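Local coordinates for protein syndapin (Drosophila melanogaster, PDB 3I2W) that probably acts in endocytosis and the internalisation of plasma-membrane proteins, binding phospholipids through the dimeric F-BAR domain to which this chain corresponds, at residues 62-67 with 260-265. Residues are numbered along the deposited sequence; the frame is centred on the assembly and turned at random.
Sequences YGTTEA and NNADQQ. With NA (sodium ion), chain G.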
# COMPACT_ATOMS: atom_id res chain seq x y z
N TYR B 62 23.92 -14.60 18.46
CA TYR B 62 24.23 -14.01 19.78
C TYR B 62 25.01 -12.72 19.61
O TYR B 62 25.46 -12.36 18.52
CB TYR B 62 25.08 -14.98 20.64
CG TYR B 62 26.41 -15.41 19.95
CD1 TYR B 62 26.39 -16.23 18.83
CD2 TYR B 62 27.65 -14.94 20.36
CE1 TYR B 62 27.52 -16.62 18.15
CE2 TYR B 62 28.83 -15.33 19.67
CZ TYR B 62 28.74 -16.18 18.55
OH TYR B 62 29.84 -16.62 17.78
N GLY B 63 25.19 -12.01 20.72
CA GLY B 63 26.12 -10.88 20.74
C GLY B 63 25.69 -9.71 19.93
O GLY B 63 24.53 -9.51 19.69
N THR B 64 26.64 -8.89 19.53
CA THR B 64 26.32 -7.68 18.82
C THR B 64 25.85 -8.06 17.42
O THR B 64 25.28 -7.29 16.72
CB THR B 64 27.55 -6.84 18.70
OG1 THR B 64 28.50 -7.56 17.92
CG2 THR B 64 28.14 -6.59 20.05
N THR B 65 26.11 -9.27 17.00
CA THR B 65 25.65 -9.68 15.72
C THR B 65 24.15 -9.89 15.83
O THR B 65 23.36 -9.43 14.99
CB THR B 65 26.39 -10.94 15.31
OG1 THR B 65 27.76 -10.61 15.07
CG2 THR B 65 25.81 -11.52 14.04
N GLU B 66 23.74 -10.58 16.87
CA GLU B 66 22.34 -10.65 17.17
C GLU B 66 21.73 -9.27 17.12
O GLU B 66 20.75 -9.05 16.43
CB GLU B 66 22.09 -11.25 18.56
CG GLU B 66 20.75 -11.95 18.67
CD GLU B 66 20.46 -12.39 20.07
OE1 GLU B 66 21.27 -12.06 20.97
OE2 GLU B 66 19.45 -13.10 20.29
N ALA B 67 22.33 -8.34 17.85
CA ALA B 67 21.81 -6.98 17.94
C ALA B 67 21.73 -6.35 16.58
O ALA B 67 20.76 -5.72 16.31
CB ALA B 67 22.64 -6.14 18.89
N ASN B 260 26.69 -1.16 12.42
CA ASN B 260 28.06 -0.86 12.58
C ASN B 260 28.68 -1.38 13.89
O ASN B 260 29.83 -1.74 13.93
CB ASN B 260 28.25 0.61 12.46
CG ASN B 260 29.32 0.94 11.52
OD1 ASN B 260 30.34 0.22 11.39
ND2 ASN B 260 29.12 2.01 10.80
N ASN B 261 27.89 -1.42 14.94
CA ASN B 261 28.27 -1.98 16.18
C ASN B 261 28.46 -3.47 16.11
O ASN B 261 28.83 -4.08 17.10
CB ASN B 261 27.11 -1.76 17.14
CG ASN B 261 26.95 -0.34 17.55
OD1 ASN B 261 27.91 0.38 17.78
ND2 ASN B 261 25.72 0.07 17.66
N ALA B 262 28.13 -4.13 15.01
CA ALA B 262 28.34 -5.57 15.01
C ALA B 262 29.84 -5.74 15.09
O ALA B 262 30.55 -5.29 14.17
CB ALA B 262 27.80 -6.20 13.75
N ASP B 263 30.30 -6.33 16.19
CA ASP B 263 31.73 -6.55 16.44
C ASP B 263 32.12 -8.01 16.67
O ASP B 263 31.86 -8.64 17.73
CB ASP B 263 32.15 -5.74 17.64
CG ASP B 263 33.64 -5.83 17.92
OD1 ASP B 263 34.43 -6.33 17.08
OD2 ASP B 263 34.02 -5.37 19.00
N GLN B 264 32.79 -8.56 15.67
CA GLN B 264 33.14 -9.95 15.73
C GLN B 264 34.06 -10.29 16.94
O GLN B 264 33.90 -11.30 17.61
CB GLN B 264 33.64 -10.43 14.35
CG GLN B 264 34.82 -9.69 13.82
CD GLN B 264 36.09 -10.00 14.61
OE1 GLN B 264 36.15 -11.03 15.30
NE2 GLN B 264 37.09 -9.13 14.54
N GLN B 265 34.99 -9.41 17.27
CA GLN B 265 35.85 -9.69 18.37
C GLN B 265 35.09 -9.68 19.69
O GLN B 265 35.16 -10.65 20.43
CB GLN B 265 36.94 -8.69 18.39
CG GLN B 265 37.89 -8.86 19.52
CD GLN B 265 39.12 -8.04 19.24
OE1 GLN B 265 39.68 -8.09 18.11
NE2 GLN B 265 39.53 -7.25 20.22
NA NA G . 19.67 -15.61 20.09
O HOH W 1 19.74 -17.04 22.20
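Thr64 meets the backbone of Asn261, Ala262 and Asp263 in a small surface contact far out along the elongated F-BAR domain; the centre of the contact lies about 56 Å from the centre of the chain. It joins helix 63-105, near its N-terminal end, to the linker between helices 247-260 and 264-275, and the two segments bury 161 Å² together. One hydrogen bond carries it: Asp263 N donates to Thr64 OG1 over 2.8 Å, nearly straight at 167°. With chi1 at 63°, OG1 sits flanked by the residue's own N and C, and CB, which points toward the linker, brings it up to the N-H of Asp263. Beside this bond, Thr64 CB makes a van der Waals contact with Asn261 O at 3.4 Å. Without the hydroxyl, as with an alanine here, Asp263 N is likely to be left without this acceptor, and the linker would keep only the weaker carbon contacts to this residue. Asp263 is the N-cap of helix 264-275; its OD1 accepts a weak hydrogen bond, a capping bond, from Gln265 N (3.1 Å, 135°). Asp267 of that helix bonds back to Thr64 N and Thr65 OG1, while Lys230 of the second subunit hydrogen-bonds to Ala262 O through NZ. Two residues on, Glu66 OE2 coordinates sodium at 2.5 Å, with carbonyls of Ile56, Glu57, Gly59 and Glu61 completing the protein ligands. The chemistry therefore implies a polar joint, in which a threonine hydroxyl holds the peptide N-H leading into the last helix.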